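Local atomic coordinates of glucose-6-phosphate 1-dehydrogenase (PDB entry 4LGV), a protein that catalyses the oxidation of glucose 6-phosphate to 6-phosphogluconolactone, the first step of the pentose phosphate pathway, passing the electrons to a nicotinamide cofactor. Residues 190-198 with 409-419. Residues are numbered along the deposited sequence; the frame is centred on the assembly and turned at random. Where two conformers were deposited one is given.
Sequences RVDHFLGKQ and LGEPVRPYERL
R418, on helix 413-424, grips the 3-10 turn 195-197 and the residue after it through two carbonyls. Its CB points toward the turn, CG lies anti to the backbone N (chi1 -178°), and the extended chain takes CD within 3.4 Å of G196 O. NE and CZ carry it past that oxygen to NH1, which donates to G196 O at 2.8 Å and to Q198 O at 2.9 Å. Arginine suits the place because the two N-H bonds of this one nitrogen diverge within the guanidinium plane, where both oxygens lie, although each is approached from above its own carbonyl plane. G196, lacking a side chain, lets the backbones close to 4.3 Å between G196 CA and P415 CA, and L419 rests its CG against G196 CA. K197 bends at its last torsion (chi4 -69°), bringing NZ to L409 O (2.9 Å) and G410 O (3.1 Å), with D379 OD2 as salt-bridge partner. Two residues before R418, the Y416 ring edge meets the face of H193, in one of its two conformers, in a T-shaped pair, planes at 89°; H193 NE2 is then hydrogen-bonded to E162 OE1. The contact fastens a helix of the C-terminal family region to edge strand 188-191 of the parallel, Rossmann-like sheet. RVDHFLGKQ corresponds to the RIDHYLGKE peptide that, in relatives, helps form the glucose 6-phosphate site.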
loop_
_atom_site.group_PDB
_atom_site.type_symbol
_atom_site.label_atom_id
_atom_site.label_comp_id
_atom_site.label_asym_id
_atom_site.label_seq_id
_atom_site.Cartn_x
_atom_site.Cartn_y
_atom_site.Cartn_z
ATOM N N ARG A 190 19.814 34.518 -2.136
ATOM C CA ARG A 190 21.009 34.104 -1.418
ATOM C C ARG A 190 21.789 33.137 -2.301
ATOM O O ARG A 190 21.360 32.013 -2.496
ATOM C CB ARG A 190 20.628 33.474 -0.092
ATOM C CG ARG A 190 19.747 34.391 0.735
ATOM C CD ARG A 190 19.338 33.754 2.047
ATOM N NE ARG A 190 18.518 34.670 2.833
ATOM C CZ ARG A 190 17.213 34.877 2.636
ATOM N NH1 ARG A 190 16.512 34.212 1.707
ATOM N NH2 ARG A 190 16.592 35.730 3.404
ATOM N N VAL A 191 22.919 33.599 -2.848
ATOM C CA VAL A 191 23.653 32.873 -3.865
ATOM C C VAL A 191 24.618 31.862 -3.237
ATOM O O VAL A 191 25.539 32.227 -2.459
ATOM C CB VAL A 191 24.473 33.844 -4.718
ATOM C CG1 VAL A 191 25.194 33.115 -5.832
ATOM C CG2 VAL A 191 23.591 34.955 -5.329
ATOM N N ASP A 192 24.397 30.593 -3.551
ATOM C CA ASP A 192 25.276 29.517 -3.094
ATOM C C ASP A 192 25.596 28.691 -4.313
ATOM O O ASP A 192 24.722 28.025 -4.855
ATOM C CB ASP A 192 24.582 28.676 -2.020
ATOM C CG ASP A 192 25.477 27.557 -1.449
ATOM O OD1 ASP A 192 26.420 27.106 -2.122
ATOM O OD2 ASP A 192 25.241 27.151 -0.288
ATOM N N HIS A 193 26.854 28.756 -4.759
ATOM C CA HIS A 193 27.248 28.127 -6.017
ATOM C C HIS A 193 26.914 26.660 -6.063
ATOM O O HIS A 193 26.546 26.169 -7.109
ATOM C CB HIS A 193 28.728 28.344 -6.278
ATOM C CG HIS A 193 29.098 29.777 -6.233
ATOM N ND1 HIS A 193 30.394 30.201 -6.087
ATOM C CD2 HIS A 193 28.321 30.891 -6.249
ATOM C CE1 HIS A 193 30.399 31.517 -6.018
ATOM N NE2 HIS A 193 29.159 31.960 -6.121
ATOM N N PHE A 194 26.998 25.968 -4.914
ATOM C CA PHE A 194 26.618 24.545 -4.882
ATOM C C PHE A 194 25.183 24.285 -5.368
ATOM O O PHE A 194 24.943 23.340 -6.099
ATOM C CB PHE A 194 26.805 23.936 -3.519
ATOM C CG PHE A 194 28.245 23.725 -3.146
ATOM C CD1 PHE A 194 29.050 22.865 -3.867
ATOM C CD2 PHE A 194 28.784 24.356 -2.073
ATOM C CE1 PHE A 194 30.374 22.669 -3.522
ATOM C CE2 PHE A 194 30.106 24.181 -1.736
ATOM C CZ PHE A 194 30.914 23.332 -2.444
ATOM N N LEU A 195 24.251 25.140 -4.996
ATOM C CA LEU A 195 22.847 25.001 -5.417
ATOM C C LEU A 195 22.632 25.072 -6.902
ATOM O O LEU A 195 21.742 24.441 -7.420
ATOM C CB LEU A 195 21.935 26.041 -4.740
ATOM C CG LEU A 195 21.304 25.452 -3.493
ATOM C CD1 LEU A 195 22.376 25.173 -2.452
ATOM C CD2 LEU A 195 20.268 26.422 -2.955
ATOM N N GLY A 196 23.513 25.797 -7.593
ATOM C CA GLY A 196 23.522 25.856 -9.047
ATOM C C GLY A 196 23.744 24.538 -9.707
ATOM O O GLY A 196 23.487 24.418 -10.896
ATOM N N LYS A 197 24.221 23.536 -8.959
ATOM C CA LYS A 197 24.405 22.182 -9.478
ATOM C C LYS A 197 23.174 21.326 -9.343
ATOM O O LYS A 197 23.164 20.182 -9.786
ATOM C CB LYS A 197 25.522 21.462 -8.703
ATOM C CG LYS A 197 26.896 22.064 -8.873
ATOM C CD LYS A 197 27.950 21.388 -7.971
ATOM C CE LYS A 197 29.372 21.740 -8.404
ATOM N NZ LYS A 197 29.663 21.083 -9.726
ATOM N N GLN A 198 22.174 21.802 -8.639
ATOM C CA GLN A 198 21.069 20.947 -8.315
ATOM C C GLN A 198 20.089 20.834 -9.475
ATOM O O GLN A 198 19.603 21.845 -9.984
ATOM C CB GLN A 198 20.357 21.457 -7.075
ATOM C CG GLN A 198 21.130 21.080 -5.830
ATOM C CD GLN A 198 20.399 21.388 -4.543
ATOM O OE1 GLN A 198 19.186 21.319 -4.492
ATOM N NE2 GLN A 198 21.157 21.669 -3.470
ATOM N N LEU A 409 26.685 19.586 -14.851
ATOM C CA LEU A 409 27.076 20.868 -14.261
ATOM C C LEU A 409 28.317 20.672 -13.362
ATOM O O LEU A 409 28.474 21.361 -12.359
ATOM C CB LEU A 409 25.889 21.476 -13.427
ATOM C CG LEU A 409 24.605 21.802 -14.218
ATOM C CD1 LEU A 409 23.413 22.177 -13.298
ATOM C CD2 LEU A 409 24.835 22.899 -15.285
ATOM N N GLY A 410 29.192 19.726 -13.725
ATOM C CA GLY A 410 30.396 19.436 -12.948
ATOM C C GLY A 410 31.399 20.575 -12.926
ATOM O O GLY A 410 31.888 20.954 -11.841
ATOM N N GLU A 411 31.725 21.117 -14.109
ATOM C CA GLU A 411 32.680 22.224 -14.184
ATOM C C GLU A 411 32.062 23.435 -13.435
ATOM O O GLU A 411 30.936 23.825 -13.730
ATOM C CB GLU A 411 33.084 22.563 -15.625
ATOM C CG GLU A 411 34.354 21.835 -16.103
ATOM C CD GLU A 411 35.620 22.260 -15.341
ATOM O OE1 GLU A 411 35.903 23.479 -15.238
ATOM O OE2 GLU A 411 36.343 21.375 -14.829
ATOM N N PRO A 412 32.802 23.989 -12.444
ATOM C CA PRO A 412 32.241 25.041 -11.560
ATOM C C PRO A 412 31.670 26.253 -12.297
ATOM O O PRO A 412 30.724 26.838 -11.821
ATOM C CB PRO A 412 33.422 25.446 -10.646
ATOM C CG PRO A 412 34.628 24.716 -11.150
ATOM C CD PRO A 412 34.161 23.586 -12.025
ATOM N N VAL A 413 32.199 26.610 -13.473
ATOM C CA VAL A 413 31.621 27.776 -14.183
ATOM C C VAL A 413 30.107 27.668 -14.529
ATOM O O VAL A 413 29.393 28.684 -14.473
ATOM C CB VAL A 413 32.393 28.150 -15.452
ATOM C CG1 VAL A 413 32.262 27.067 -16.520
ATOM C CG2 VAL A 413 31.889 29.499 -15.953
ATOM N N ARG A 414 29.644 26.456 -14.872
ATOM C CA ARG A 414 28.279 26.224 -15.353
ATOM C C ARG A 414 27.240 26.516 -14.296
ATOM O O ARG A 414 26.303 27.266 -14.539
ATOM C CB ARG A 414 28.160 24.796 -15.850
ATOM C CG ARG A 414 28.887 24.529 -17.166
ATOM C CD ARG A 414 28.717 23.061 -17.570
ATOM N NE ARG A 414 29.553 22.713 -18.709
ATOM C CZ ARG A 414 29.453 21.597 -19.438
ATOM N NH1 ARG A 414 28.519 20.659 -19.193
ATOM N NH2 ARG A 414 30.286 21.434 -20.451
ATOM N N PRO A 415 27.454 26.005 -13.104
ATOM C CA PRO A 415 26.563 26.390 -12.032
ATOM C C PRO A 415 26.536 27.852 -11.753
ATOM O O PRO A 415 25.470 28.424 -11.494
ATOM C CB PRO A 415 27.110 25.649 -10.805
ATOM C CG PRO A 415 28.290 24.841 -11.279
ATOM C CD PRO A 415 28.260 24.820 -12.759
ATOM N N TYR A 416 27.695 28.457 -11.779
ATOM C CA TYR A 416 27.780 29.853 -11.463
ATOM C C TYR A 416 27.031 30.728 -12.474
ATOM O O TYR A 416 26.205 31.557 -12.093
ATOM C CB TYR A 416 29.239 30.241 -11.363
ATOM C CG TYR A 416 29.385 31.630 -10.906
ATOM C CD1 TYR A 416 29.299 31.958 -9.559
ATOM C CD2 TYR A 416 29.533 32.636 -11.822
ATOM C CE1 TYR A 416 29.373 33.263 -9.129
ATOM C CE2 TYR A 416 29.629 33.962 -11.414
ATOM C CZ TYR A 416 29.550 34.276 -10.059
ATOM O OH TYR A 416 29.689 35.581 -9.667
ATOM N N GLU A 417 27.238 30.509 -13.756
ATOM C CA GLU A 417 26.474 31.252 -14.780
ATOM C C GLU A 417 24.967 30.972 -14.738
ATOM O O GLU A 417 24.143 31.859 -14.987
ATOM C CB GLU A 417 27.030 30.975 -16.188
ATOM C CG GLU A 417 26.880 29.549 -16.677
ATOM C CD GLU A 417 27.675 29.244 -17.949
ATOM O OE1 GLU A 417 28.264 30.169 -18.457
ATOM O OE2 GLU A 417 27.708 28.087 -18.437
ATOM N N ARG A 418 24.590 29.727 -14.460
ATOM C CA ARG A 418 23.178 29.388 -14.317
ATOM C C ARG A 418 22.522 30.217 -13.198
ATOM O O ARG A 418 21.421 30.714 -13.348
ATOM C CB ARG A 418 23.077 27.900 -14.000
ATOM C CG ARG A 418 21.682 27.360 -13.861
ATOM C CD ARG A 418 21.735 25.908 -13.454
ATOM N NE ARG A 418 20.395 25.371 -13.359
ATOM C CZ ARG A 418 20.003 24.377 -12.562
ATOM N NH1 ARG A 418 20.849 23.795 -11.699
ATOM N NH2 ARG A 418 18.764 23.956 -12.635
ATOM N N LEU A 419 23.193 30.354 -12.059
ATOM C CA LEU A 419 22.647 31.135 -10.941
ATOM C C LEU A 419 22.524 32.605 -11.266
ATOM O O LEU A 419 21.526 33.238 -10.910
ATOM C CB LEU A 419 23.524 31.001 -9.695
ATOM C CG LEU A 419 23.390 29.682 -8.984
ATOM C CD1 LEU A 419 24.462 29.537 -7.932
ATOM C CD2 LEU A 419 22.036 29.523 -8.339
#